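Local coordinates for monooxygenase (Agrobacterium tumefaciens, PDB 2I7G), which probably catalyses a flavin-dependent monooxygenation, as a member of the luciferase-like monooxygenase family with a TIM-barrel fold, at residues E70-D75 / Y140-Y145; E156-L161 / V196-G201; F66-H71 / S82-A87; I55-Q60 / G347-G352. All blocks are in the same frame, centred on the assembly; numbering follows the deposited sequence. Where two conformers were deposited one is given.

Contact 1 of 4, residues E70-D75 / Y140-Y145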
loop_
_atom_site.group_PDB
_atom_site.type_symbol
_atom_site.label_atom_id
_atom_site.label_comp_id
_atom_site.label_asym_id
_atom_site.label_seq_id
_atom_site.Cartn_x
_atom_site.Cartn_y
_atom_site.Cartn_z
ATOM N N GLU B 70 -10.753 -0.399 -7.041
ATOM C CA GLU B 70 -10.978 -0.931 -5.690
ATOM C C GLU B 70 -12.322 -1.646 -5.622
ATOM O O GLU B 70 -13.351 -1.052 -5.938
ATOM C CB GLU B 70 -11.034 0.251 -4.705
ATOM C CG GLU B 70 -11.320 -0.151 -3.238
ATOM C CD GLU B 70 -11.555 1.043 -2.299
ATOM O OE1 GLU B 70 -11.369 2.226 -2.724
ATOM O OE2 GLU B 70 -11.948 0.769 -1.145
ATOM N N HIS B 71 -12.311 -2.899 -5.184
ATOM C CA HIS B 71 -13.541 -3.677 -4.901
ATOM C C HIS B 71 -13.424 -4.483 -3.610
ATOM O O HIS B 71 -12.312 -4.730 -3.147
ATOM C CB HIS B 71 -13.888 -4.599 -6.074
ATOM C CG HIS B 71 -14.290 -3.831 -7.297
ATOM N ND1 HIS B 71 -15.613 -3.569 -7.624
ATOM C CD2 HIS B 71 -13.538 -3.204 -8.227
ATOM C CE1 HIS B 71 -15.645 -2.809 -8.710
ATOM N NE2 HIS B 71 -14.402 -2.581 -9.100
ATOM N N HIS B 72 -14.584 -4.872 -3.032
ATOM C CA HIS B 72 -14.648 -5.571 -1.747
ATOM C C HIS B 72 -15.559 -6.797 -1.879
ATOM O O HIS B 72 -16.653 -6.860 -1.289
ATOM C CB HIS B 72 -15.119 -4.597 -0.654
ATOM C CG HIS B 72 -14.156 -3.476 -0.444
ATOM N ND1 HIS B 72 -13.088 -3.574 0.421
ATOM C CD2 HIS B 72 -14.064 -2.249 -1.020
ATOM C CE1 HIS B 72 -12.392 -2.451 0.390
ATOM N NE2 HIS B 72 -12.954 -1.636 -0.494
ATOM N N ARG B 73 -15.099 -7.775 -2.657
ATOM C CA ARG B 73 -15.926 -8.936 -3.006
ATOM C C ARG B 73 -15.025 -10.129 -3.298
ATOM O O ARG B 73 -13.873 -9.949 -3.707
ATOM C CB ARG B 73 -16.744 -8.608 -4.252
ATOM C CG ARG B 73 -18.037 -7.961 -3.940
ATOM C CD ARG B 73 -18.767 -7.532 -5.185
ATOM N NE ARG B 73 -18.628 -8.452 -6.312
ATOM C CZ ARG B 73 -19.556 -8.582 -7.247
ATOM N NH1 ARG B 73 -20.679 -7.879 -7.143
ATOM N NH2 ARG B 73 -19.373 -9.405 -8.275
ATOM N N PRO B 74 -15.536 -11.351 -3.096
ATOM C CA PRO B 74 -14.655 -12.499 -3.303
ATOM C C PRO B 74 -14.152 -12.627 -4.731
ATOM O O PRO B 74 -13.144 -13.277 -4.940
ATOM C CB PRO B 74 -15.529 -13.726 -2.908
ATOM C CG PRO B 74 -16.930 -13.227 -2.880
ATOM C CD PRO B 74 -16.890 -11.734 -2.639
ATOM N N ASP B 75 -14.816 -12.011 -5.713
ATOM C CA ASP B 75 -14.357 -12.192 -7.075
ATOM C C ASP B 75 -13.400 -11.102 -7.581
ATOM O O ASP B 75 -13.166 -11.013 -8.801
ATOM C CB ASP B 75 -15.526 -12.361 -8.041
ATOM C CG ASP B 75 -16.549 -11.232 -7.957
ATOM O OD1 ASP B 75 -16.586 -10.496 -6.967
ATOM O OD2 ASP B 75 -17.380 -11.126 -8.882
ATOM N N TYR B 140 -20.146 0.043 1.293
ATOM C CA TYR B 140 -20.326 0.957 2.432
ATOM C C TYR B 140 -20.547 0.261 3.792
ATOM O O TYR B 140 -20.092 0.766 4.821
ATOM C CB TYR B 140 -21.494 1.906 2.153
ATOM C CG TYR B 140 -21.121 3.302 1.697
ATOM C CD1 TYR B 140 -19.934 3.551 0.998
ATOM C CD2 TYR B 140 -21.983 4.375 1.933
ATOM C CE1 TYR B 140 -19.606 4.833 0.584
ATOM C CE2 TYR B 140 -21.672 5.657 1.510
ATOM C CZ TYR B 140 -20.480 5.876 0.839
ATOM O OH TYR B 140 -20.170 7.143 0.419
ATOM N N PRO B 141 -21.288 -0.875 3.815
ATOM C CA PRO B 141 -21.492 -1.564 5.100
ATOM C C PRO B 141 -20.196 -2.008 5.773
ATOM O O PRO B 141 -20.142 -2.111 6.994
ATOM C CB PRO B 141 -22.304 -2.795 4.703
ATOM C CG PRO B 141 -23.019 -2.397 3.518
ATOM C CD PRO B 141 -22.042 -1.570 2.741
ATOM N N LEU B 142 -19.155 -2.256 4.991
ATOM C CA LEU B 142 -17.886 -2.703 5.576
ATOM C C LEU B 142 -17.210 -1.586 6.368
ATOM O O LEU B 142 -16.463 -1.842 7.322
ATOM C CB LEU B 142 -16.950 -3.238 4.465
ATOM C CG LEU B 142 -15.554 -3.746 4.844
ATOM C CD1 LEU B 142 -15.610 -4.751 6.036
ATOM C CD2 LEU B 142 -14.785 -4.309 3.581
ATOM N N PHE B 143 -17.472 -0.344 5.965
ATOM C CA PHE B 143 -16.812 0.823 6.566
ATOM C C PHE B 143 -17.724 1.667 7.471
ATOM O O PHE B 143 -17.324 2.711 7.986
ATOM C CB PHE B 143 -16.061 1.613 5.453
ATOM C CG PHE B 143 -14.999 0.779 4.769
ATOM C CD1 PHE B 143 -13.827 0.450 5.455
ATOM C CD2 PHE B 143 -15.205 0.241 3.481
ATOM C CE1 PHE B 143 -12.847 -0.383 4.865
ATOM C CE2 PHE B 143 -14.221 -0.595 2.887
ATOM C CZ PHE B 143 -13.050 -0.896 3.583
ATOM N N GLY B 144 -18.932 1.175 7.699
ATOM C CA GLY B 144 -19.817 1.737 8.704
ATOM C C GLY B 144 -20.614 2.947 8.270
ATOM O O GLY B 144 -21.162 3.655 9.122
ATOM N N TYR B 145 -20.719 3.171 6.956
ATOM C CA TYR B 145 -21.424 4.363 6.435
ATOM C C TYR B 145 -22.916 4.107 6.168
ATOM O O TYR B 145 -23.372 2.963 6.223
ATOM C CB TYR B 145 -20.674 4.957 5.210
ATOM C CG TYR B 145 -19.295 5.483 5.575
ATOM C CD1 TYR B 145 -19.152 6.638 6.352
ATOM C CD2 TYR B 145 -18.134 4.819 5.166
ATOM C CE1 TYR B 145 -17.890 7.120 6.708
ATOM C CE2 TYR B 145 -16.857 5.290 5.539
ATOM C CZ TYR B 145 -16.748 6.448 6.288
ATOM O OH TYR B 145 -15.498 6.930 6.677
#
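H72 takes the edge of F143 on one face while each of its ring nitrogens has a hydrogen-bond partner, and that combination is the striking thing here. The ring centroids lie 5.2 Å apart with planes at 76°, a T-shaped pair, and F143 CE2 comes to 3.6 Å from H72 CE1. L142, its CG anti to the backbone N (chi1 179°), brings CD2 obliquely against the same imidazole, 3.7 Å from ND1. The imidazole's rotation is fixed by E70: H72 NE2 donates to E70 OE2 over 2.7 Å, nearly straight at 176° and in the ring plane, using the carboxylate's anti lone pair. E70 OE2 is also salt-bridged to R111 of the second subunit, whose Q114 bonds H72 ND1, so both imidazole nitrogens are satisfied. R111 of that subunit further makes a cation-pi contact with F143. The contact is thus part of the dimer interface. It joins the loop between strand 65-68 and helix 81-89 to helix 136-143, just ahead of helix 150-166.

Contact 2 of 4, residues E156-L161 / V196-G201. With SO4 (sulfate ion), chain E.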
loop_
_atom_site.group_PDB
_atom_site.type_symbol
_atom_site.label_atom_id
_atom_site.label_comp_id
_atom_site.label_asym_id
_atom_site.label_seq_id
_atom_site.Cartn_x
_atom_site.Cartn_y
_atom_site.Cartn_z
ATOM N N GLU B 156 -16.803 16.240 1.101
ATOM C CA GLU B 156 -15.887 16.645 2.184
ATOM C C GLU B 156 -14.539 15.960 1.986
ATOM O O GLU B 156 -13.491 16.562 2.140
ATOM C CB GLU B 156 -16.455 16.278 3.553
ATOM C CG GLU B 156 -17.610 17.190 3.968
ATOM C CD GLU B 156 -17.955 17.080 5.441
ATOM O OE1 GLU B 156 -17.230 16.372 6.173
ATOM O OE2 GLU B 156 -18.964 17.707 5.864
ATOM N N LYS B 157 -14.571 14.681 1.631
ATOM C CA LYS B 157 -13.301 13.933 1.548
ATOM C C LYS B 157 -12.472 14.345 0.337
ATOM O O LYS B 157 -11.240 14.393 0.387
ATOM C CB LYS B 157 -13.543 12.427 1.602
ATOM C CG LYS B 157 -13.945 12.001 3.008
ATOM C CD LYS B 157 -14.373 10.497 3.054
ATOM C CE LYS B 157 -14.531 10.051 4.493
ATOM N NZ LYS B 157 -14.756 8.580 4.600
ATOM N N LEU B 158 -13.164 14.687 -0.739
ATOM C CA LEU B 158 -12.495 15.240 -1.907
ATOM C C LEU B 158 -11.916 16.581 -1.487
ATOM O O LEU B 158 -10.750 16.860 -1.839
ATOM C CB LEU B 158 -13.460 15.379 -3.099
ATOM C CG LEU B 158 -12.867 16.017 -4.353
ATOM C CD1 LEU B 158 -11.618 15.259 -4.841
ATOM C CD2 LEU B 158 -13.889 16.038 -5.474
ATOM N N ASP B 159 -12.717 17.446 -0.772
ATOM C CA ASP B 159 -12.206 18.739 -0.317
ATOM C C ASP B 159 -10.940 18.534 0.554
ATOM O O ASP B 159 -9.897 19.177 0.335
ATOM C CB ASP B 159 -13.271 19.483 0.494
ATOM C CG ASP B 159 -12.844 20.876 0.866
ATOM O OD1 ASP B 159 -12.709 21.718 -0.049
ATOM O OD2 ASP B 159 -12.697 21.146 2.082
ATOM N N LEU B 160 -11.007 17.593 1.510
ATOM C CA LEU B 160 -9.755 17.270 2.274
ATOM C C LEU B 160 -8.565 16.796 1.395
ATOM O O LEU B 160 -7.439 17.309 1.493
ATOM C CB LEU B 160 -10.048 16.325 3.402
ATOM C CG LEU B 160 -8.850 15.856 4.227
ATOM C CD1 LEU B 160 -8.060 17.059 4.781
ATOM C CD2 LEU B 160 -9.451 14.971 5.329
ATOM N N LEU B 161 -8.802 15.827 0.517
ATOM C CA LEU B 161 -7.735 15.340 -0.363
ATOM C C LEU B 161 -7.064 16.482 -1.132
ATOM O O LEU B 161 -5.838 16.526 -1.249
ATOM C CB LEU B 161 -8.288 14.310 -1.358
ATOM C CG LEU B 161 -7.288 13.630 -2.286
ATOM C CD1 LEU B 161 -6.151 12.941 -1.541
ATOM C CD2 LEU B 161 -8.041 12.636 -3.184
ATOM N N VAL B 196 -5.400 14.362 -9.394
ATOM C CA VAL B 196 -6.634 13.774 -8.907
ATOM C C VAL B 196 -7.683 13.939 -10.019
ATOM O O VAL B 196 -7.970 15.070 -10.445
ATOM C CB VAL B 196 -7.110 14.432 -7.608
ATOM C CG1 VAL B 196 -8.498 13.882 -7.215
ATOM C CG2 VAL B 196 -6.068 14.166 -6.490
ATOM N N TRP B 197 -8.162 12.810 -10.514
ATOM C CA TRP B 197 -9.238 12.758 -11.514
ATOM C C TRP B 197 -10.527 12.353 -10.826
ATOM O O TRP B 197 -10.506 11.603 -9.859
ATOM C CB TRP B 197 -8.938 11.669 -12.573
ATOM C CG TRP B 197 -7.855 12.047 -13.536
ATOM C CD1 TRP B 197 -6.510 12.205 -13.260
ATOM C CD2 TRP B 197 -8.010 12.276 -14.934
ATOM N NE1 TRP B 197 -5.841 12.542 -14.414
ATOM C CE2 TRP B 197 -6.735 12.582 -15.453
ATOM C CE3 TRP B 197 -9.118 12.285 -15.805
ATOM C CZ2 TRP B 197 -6.528 12.899 -16.802
ATOM C CZ3 TRP B 197 -8.906 12.587 -17.154
ATOM C CH2 TRP B 197 -7.615 12.884 -17.634
ATOM N N ILE B 198 -11.659 12.806 -11.360
ATOM C CA ILE B 198 -12.953 12.417 -10.873
ATOM C C ILE B 198 -13.594 11.470 -11.912
ATOM O O ILE B 198 -13.814 11.850 -13.078
ATOM C CB ILE B 198 -13.858 13.651 -10.624
ATOM C CG1 ILE B 198 -13.212 14.605 -9.621
ATOM C CG2 ILE B 198 -15.267 13.212 -10.172
ATOM C CD1 ILE B 198 -12.752 13.988 -8.329
ATOM N N ALA B 199 -13.906 10.257 -11.483
ATOM C CA ALA B 199 -14.651 9.304 -12.330
ATOM C C ALA B 199 -16.138 9.602 -12.249
ATOM O O ALA B 199 -16.699 9.772 -11.155
ATOM C CB ALA B 199 -14.365 7.849 -11.894
ATOM N N VAL B 200 -16.779 9.664 -13.407
ATOM C CA VAL B 200 -18.205 9.970 -13.485
ATOM C C VAL B 200 -18.879 8.908 -14.375
ATOM O O VAL B 200 -18.248 8.381 -15.307
ATOM C CB VAL B 200 -18.428 11.411 -13.991
ATOM C CG1 VAL B 200 -17.785 12.413 -13.034
ATOM C CG2 VAL B 200 -17.856 11.631 -15.423
ATOM N N GLY B 201 -20.139 8.595 -14.079
ATOM C CA GLY B 201 -20.884 7.590 -14.849
ATOM C C GLY B 201 -21.927 8.153 -15.803
ATOM O O GLY B 201 -22.575 7.399 -16.549
HETATM S S SO4 E . -21.681 9.139 -10.745
HETATM O O1 SO4 E . -20.692 8.520 -9.869
HETATM O O2 SO4 E . -21.067 9.892 -11.828
HETATM O O3 SO4 E . -22.541 8.091 -11.308
HETATM O O4 SO4 E . -22.461 10.053 -9.903
#
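L158 and L161, one helical turn apart, put the same rotamer to work against strand 196-200. In each leucine CG stands anti to the backbone N (chi1 177° in L158), which carries both methyls of L158, and CD2 of L161, out from the helix toward the strand. L158 spreads its two branches over two residues. CD2 meets I198 CD1 at 3.7 Å, the two side chains reaching tip to tip, and CD1 lies against that same isoleucine methyl while also passing V196 CG1 at 4.2 Å; here leucine and valine run alongside each other in opposite directions. I198 reaches this place by its second torsion: its CB does not aim straight at the helix, but chi2 of -52° folds the CG1 arm so that CD1 is set against both leucine methyls. L161 is simpler, with CD2 facing V196 CG2 at 4.1 Å, again end against end. V196 therefore divides its methyls, CG1 for L158 and CG2 for L161. No hydrogen bond crosses, and all four side chains are buried, so the grip is wholly apolar.

Just past the strand, G201 N donates to O2 of a sulfate ion at 2.8 Å, a nearly straight bond; S206 OG holds the same ion, which probably came from the crystallisation liquor. Helix and strand run nearly antiparallel, at 163° with axes 11.2 Å apart. Helix 150-166 thus lies outside the parallel sheet, with L161 also touching I129 of strand 127-131 and F113 of helix 109-122.

Contact 3 of 4, residues F66-H71 / S82-A87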
loop_
_atom_site.group_PDB
_atom_site.type_symbol
_atom_site.label_atom_id
_atom_site.label_comp_id
_atom_site.label_asym_id
_atom_site.label_seq_id
_atom_site.Cartn_x
_atom_site.Cartn_y
_atom_site.Cartn_z
ATOM N N PHE B 66 -1.810 2.943 -16.540
ATOM C CA PHE B 66 -2.467 1.720 -16.098
ATOM C C PHE B 66 -3.220 1.994 -14.788
ATOM O O PHE B 66 -2.619 2.526 -13.808
ATOM C CB PHE B 66 -1.406 0.604 -15.911
ATOM C CG PHE B 66 -1.974 -0.819 -15.979
ATOM C CD1 PHE B 66 -1.626 -1.660 -17.052
ATOM C CD2 PHE B 66 -2.837 -1.283 -15.001
ATOM C CE1 PHE B 66 -2.130 -2.962 -17.150
ATOM C CE2 PHE B 66 -3.383 -2.592 -15.064
ATOM C CZ PHE B 66 -3.024 -3.440 -16.161
ATOM N N GLY B 67 -4.504 1.639 -14.787
ATOM C CA GLY B 67 -5.385 1.823 -13.602
ATOM C C GLY B 67 -5.838 0.540 -12.929
ATOM O O GLY B 67 -6.105 -0.472 -13.608
ATOM N N LEU B 68 -5.972 0.574 -11.592
ATOM C CA LEU B 68 -6.493 -0.590 -10.848
ATOM C C LEU B 68 -7.651 -0.086 -9.975
ATOM O O LEU B 68 -7.509 0.950 -9.265
ATOM C CB LEU B 68 -5.448 -1.161 -9.907
ATOM C CG LEU B 68 -4.145 -1.599 -10.548
ATOM C CD1 LEU B 68 -3.254 -2.174 -9.442
ATOM C CD2 LEU B 68 -4.375 -2.716 -11.599
ATOM N N GLY B 69 -8.781 -0.782 -10.065
ATOM C CA GLY B 69 -9.977 -0.386 -9.314
ATOM C C GLY B 69 -10.099 -1.084 -7.980
ATOM O O GLY B 69 -9.594 -2.196 -7.786
ATOM N N GLU B 70 -10.753 -0.399 -7.041
ATOM C CA GLU B 70 -10.978 -0.931 -5.690
ATOM C C GLU B 70 -12.322 -1.646 -5.622
ATOM O O GLU B 70 -13.351 -1.052 -5.938
ATOM C CB GLU B 70 -11.034 0.251 -4.705
ATOM C CG GLU B 70 -11.320 -0.151 -3.238
ATOM C CD GLU B 70 -11.555 1.043 -2.299
ATOM O OE1 GLU B 70 -11.369 2.226 -2.724
ATOM O OE2 GLU B 70 -11.948 0.769 -1.145
ATOM N N HIS B 71 -12.311 -2.899 -5.184
ATOM C CA HIS B 71 -13.541 -3.677 -4.901
ATOM C C HIS B 71 -13.424 -4.483 -3.610
ATOM O O HIS B 71 -12.312 -4.730 -3.147
ATOM C CB HIS B 71 -13.888 -4.599 -6.074
ATOM C CG HIS B 71 -14.290 -3.831 -7.297
ATOM N ND1 HIS B 71 -15.613 -3.569 -7.624
ATOM C CD2 HIS B 71 -13.538 -3.204 -8.227
ATOM C CE1 HIS B 71 -15.645 -2.809 -8.710
ATOM N NE2 HIS B 71 -14.402 -2.581 -9.100
ATOM N N SER B 82 -3.595 1.152 -4.159
ATOM C CA SER B 82 -2.273 1.756 -3.881
ATOM C C SER B 82 -1.212 0.701 -3.507
ATOM O O SER B 82 -0.033 0.828 -3.895
ATOM C CB SER B 82 -2.403 2.817 -2.765
ATOM O OG SER B 82 -2.899 2.249 -1.550
ATOM N N THR B 83 -1.621 -0.328 -2.754
ATOM C CA THR B 83 -0.680 -1.378 -2.326
ATOM C C THR B 83 -0.105 -2.110 -3.564
ATOM O O THR B 83 1.102 -2.311 -3.697
ATOM C CB THR B 83 -1.335 -2.363 -1.308
ATOM O OG1 THR B 83 -1.941 -1.608 -0.221
ATOM C CG2 THR B 83 -0.281 -3.340 -0.754
ATOM N N VAL B 84 -0.997 -2.502 -4.480
ATOM C CA VAL B 84 -0.563 -3.133 -5.705
ATOM C C VAL B 84 0.254 -2.178 -6.631
ATOM O O VAL B 84 1.267 -2.621 -7.231
ATOM C CB VAL B 84 -1.765 -3.825 -6.449
ATOM C CG1 VAL B 84 -1.217 -4.544 -7.662
ATOM C CG2 VAL B 84 -2.482 -4.838 -5.513
ATOM N N LEU B 85 -0.140 -0.905 -6.708
ATOM C CA LEU B 85 0.545 0.088 -7.572
ATOM C C LEU B 85 1.968 0.304 -7.061
ATOM O O LEU B 85 2.866 0.600 -7.840
ATOM C CB LEU B 85 -0.223 1.421 -7.666
ATOM C CG LEU B 85 -1.599 1.293 -8.388
ATOM C CD1 LEU B 85 -2.385 2.579 -8.250
ATOM C CD2 LEU B 85 -1.427 0.835 -9.906
ATOM N N ALA B 86 2.165 0.196 -5.747
ATOM C CA ALA B 86 3.546 0.250 -5.182
ATOM C C ALA B 86 4.448 -0.806 -5.792
ATOM O O ALA B 86 5.623 -0.549 -6.121
ATOM C CB ALA B 86 3.527 0.107 -3.655
ATOM N N ALA B 87 3.920 -2.031 -5.888
ATOM C CA ALA B 87 4.688 -3.107 -6.520
ATOM C C ALA B 87 4.929 -2.795 -8.020
ATOM O O ALA B 87 6.022 -3.010 -8.556
ATOM C CB ALA B 87 3.963 -4.417 -6.331
#
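L68 of the strand end and L85 of the helix lie flank to flank, pointing opposite ways, their branched ends overlapping side by side. L85 CD2 settles against both CG and CD1 of L68, at 3.7 and 3.6 Å, so the methyl lies along the leucine's branch and does not merely meet its end. V84 comes at the same group from another direction: its side chain stands roughly perpendicular to L68, and V84 CG1 sits 3.6 Å from L68 CD1. One methyl of L68 is therefore held between two consecutive helix residues. Its position follows from an extended second torsion: CD1 continues the line of the chain (chi2 -178°) and is pushed out toward the helix. L85 starts differently, since its CB does not point at the strand; with chi1 -66° and an extended second torsion its far end is brought round to L68.

F66, two residues earlier on the same side of the strand, adds little here. Its ring turns instead to helix 40-60, and G67 lies between it and L68. Behind L85, F116 and V119 of helix 109-122 continue the apolar layer, and V84 packs on T118 of the second subunit.

Strand 66-68 and helix 82-87 run at 146° to each other, axes 9.2 Å apart. This is the strand-to-helix packing of a beta-alpha-beta crossover, strand 65-68, helix 81-89 and strand 96-99, the repeating unit from which a TIM barrel is built.

Contact 4 of 4, residues I55-Q60 / G347-G352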
loop_
_atom_site.group_PDB
_atom_site.type_symbol
_atom_site.label_atom_id
_atom_site.label_comp_id
_atom_site.label_asym_id
_atom_site.label_seq_id
_atom_site.Cartn_x
_atom_site.Cartn_y
_atom_site.Cartn_z
ATOM N N ILE B 55 1.036 -5.232 -16.247
ATOM C CA ILE B 55 1.495 -3.828 -16.067
ATOM C C ILE B 55 2.903 -3.665 -16.637
ATOM O O ILE B 55 3.195 -2.685 -17.340
ATOM C CB ILE B 55 1.439 -3.408 -14.570
ATOM C CG1 ILE B 55 -0.008 -3.475 -14.087
ATOM C CG2 ILE B 55 1.932 -1.959 -14.412
ATOM C CD1 ILE B 55 -0.170 -3.432 -12.529
ATOM N N GLU B 56 3.780 -4.628 -16.372
ATOM C CA GLU B 56 5.137 -4.543 -16.890
ATOM C C GLU B 56 5.150 -4.555 -18.427
ATOM O O GLU B 56 5.894 -3.782 -19.050
ATOM C CB GLU B 56 6.010 -5.665 -16.347
ATOM C CG GLU B 56 6.261 -5.630 -14.834
ATOM C CD GLU B 56 6.517 -7.028 -14.293
ATOM O OE1 GLU B 56 6.780 -7.933 -15.116
ATOM O OE2 GLU B 56 6.435 -7.238 -13.062
ATOM N N LEU B 57 4.313 -5.402 -19.028
ATOM C CA LEU B 57 4.235 -5.449 -20.480
ATOM C C LEU B 57 3.729 -4.127 -21.029
ATOM O O LEU B 57 4.297 -3.616 -21.986
ATOM C CB LEU B 57 3.352 -6.609 -20.964
ATOM C CG LEU B 57 3.289 -6.692 -22.505
ATOM C CD1 LEU B 57 4.691 -6.873 -23.104
ATOM C CD2 LEU B 57 2.344 -7.830 -22.927
ATOM N N ALA B 58 2.658 -3.599 -20.424
ATOM C CA ALA B 58 2.079 -2.311 -20.830
ATOM C C ALA B 58 3.134 -1.218 -20.795
ATOM O O ALA B 58 3.243 -0.415 -21.727
ATOM C CB ALA B 58 0.904 -1.944 -19.932
ATOM N N ASP B 59 3.946 -1.212 -19.737
ATOM C CA ASP B 59 5.074 -0.276 -19.632
ATOM C C ASP B 59 6.059 -0.458 -20.797
ATOM O O ASP B 59 6.471 0.512 -21.471
ATOM C CB ASP B 59 5.771 -0.529 -18.273
ATOM C CG ASP B 59 6.908 0.443 -18.013
ATOM O OD1 ASP B 59 6.631 1.670 -18.085
ATOM O OD2 ASP B 59 8.046 -0.019 -17.726
ATOM N N GLN B 60 6.466 -1.702 -20.999
ATOM C CA GLN B 60 7.451 -2.074 -22.030
ATOM C C GLN B 60 7.012 -1.706 -23.449
ATOM O O GLN B 60 7.848 -1.248 -24.258
ATOM C CB GLN B 60 7.798 -3.567 -21.946
ATOM C CG GLN B 60 8.652 -3.922 -20.710
ATOM C CD GLN B 60 8.576 -5.420 -20.310
ATOM O OE1 GLN B 60 7.868 -6.224 -20.940
ATOM N NE2 GLN B 60 9.298 -5.785 -19.245
ATOM N N GLY B 347 -3.275 -9.150 -26.226
ATOM C CA GLY B 347 -4.062 -7.914 -26.435
ATOM C C GLY B 347 -3.250 -6.689 -26.043
ATOM O O GLY B 347 -3.257 -5.661 -26.742
ATOM N N ILE B 348 -2.511 -6.799 -24.941
ATOM C CA ILE B 348 -1.695 -5.672 -24.475
ATOM C C ILE B 348 -0.567 -5.385 -25.476
ATOM O O ILE B 348 -0.294 -4.208 -25.851
ATOM C CB ILE B 348 -1.119 -5.934 -23.081
ATOM C CG1 ILE B 348 -2.237 -5.826 -22.013
ATOM C CG2 ILE B 348 -0.056 -4.877 -22.729
ATOM C CD1 ILE B 348 -1.813 -6.405 -20.642
ATOM N N GLU B 349 0.102 -6.449 -25.917
ATOM C CA GLU B 349 1.123 -6.320 -26.955
ATOM C C GLU B 349 0.576 -5.626 -28.204
ATOM O O GLU B 349 1.169 -4.659 -28.684
ATOM C CB GLU B 349 1.730 -7.682 -27.316
ATOM C CG GLU B 349 2.652 -7.598 -28.534
ATOM C CD GLU B 349 4.033 -8.223 -28.321
ATOM O OE1 GLU B 349 4.699 -7.919 -27.298
ATOM O OE2 GLU B 349 4.475 -8.981 -29.211
ATOM N N LEU B 350 -0.556 -6.106 -28.715
ATOM C CA LEU B 350 -1.180 -5.486 -29.908
ATOM C C LEU B 350 -1.603 -4.042 -29.662
ATOM O O LEU B 350 -1.456 -3.171 -30.539
ATOM C CB LEU B 350 -2.360 -6.325 -30.397
ATOM C CG LEU B 350 -1.969 -7.678 -31.002
ATOM C CD1 LEU B 350 -3.258 -8.457 -31.213
ATOM C CD2 LEU B 350 -1.148 -7.543 -32.325
ATOM N N TYR B 351 -2.133 -3.784 -28.466
ATOM C CA TYR B 351 -2.517 -2.424 -28.062
ATOM C C TYR B 351 -1.302 -1.458 -28.149
ATOM O O TYR B 351 -1.374 -0.406 -28.819
ATOM C CB TYR B 351 -3.128 -2.491 -26.651
ATOM C CG TYR B 351 -3.826 -1.244 -26.152
ATOM C CD1 TYR B 351 -4.172 -0.186 -27.018
ATOM C CD2 TYR B 351 -4.141 -1.128 -24.787
ATOM C CE1 TYR B 351 -4.832 0.973 -26.513
ATOM C CE2 TYR B 351 -4.820 0.010 -24.286
ATOM C CZ TYR B 351 -5.149 1.044 -25.147
ATOM O OH TYR B 351 -5.813 2.144 -24.651
ATOM N N GLY B 352 -0.182 -1.820 -27.526
ATOM C CA GLY B 352 0.987 -0.922 -27.497
ATOM C C GLY B 352 1.717 -0.847 -28.823
ATOM O O GLY B 352 2.210 0.227 -29.209
#
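L57 carries its CG anti to the backbone N (chi1 -179°), and I348 carries CG2 in the corresponding place, with CG1 anti to the carbonyl carbon (chi1 -73°); together these torsions point the leucine's branch and the isoleucine's gamma methyl into the groove between the helices. There L57 CD2 lies 3.8 Å from I348 CG2, and L57 CG is equally near that methyl, so the methyl lies against the CG-CD2 arm of the leucine as the side chains cross obliquely. The same methyl then bears on the neighbouring residue: I348 CG2 is 3.8 Å from A58 N and 4.2 Å from A58 CB. With only a methyl at A58, the isoleucine comes down on the helix backbone itself, and the A58 and I348 CA atoms stand 6.2 Å apart. L57 CD2 also touches the backbone of E349, 4.0 Å from its N, along the more open border of the contact. No hydrogen bond links the two segments.

The short helical segments run nearly side by side in the same direction, crossing at -19° with axes 9.2 Å apart. Below them lies the parallel sheet: A58 and I348 both rest on L26 of strand 23-28, and A58 also meets F66 of strand 65-68. Helix 341-363, near the C-terminus, is in this way laid beside helix 40-60, the two being neighbours on the outer layer of the barrel.

Overall arrangement
Contacts 3 and 4 meet directly at F66, whose CE2 is 3.6 Å from I55 CG1 and whose CD1 is 3.8 Å from A58 CB. Contact 1 begins where contact 3's strand runs out, sharing E70 and H71, and both reach the second subunit. Contact 2 joins contact 1 through K157 NZ, 2.8 Å from Y145 OH, a probable hydrogen bond, although the centres lie about 19 Å apart. Contact 4 closes a loop of the chain that encloses the other three. The sulfate ion lies just beyond the C-terminal end of strand 196-200, the side where TIM barrels carry their active sites, and probably marks that side, as do the contact 1 loop residues following strand 65-68.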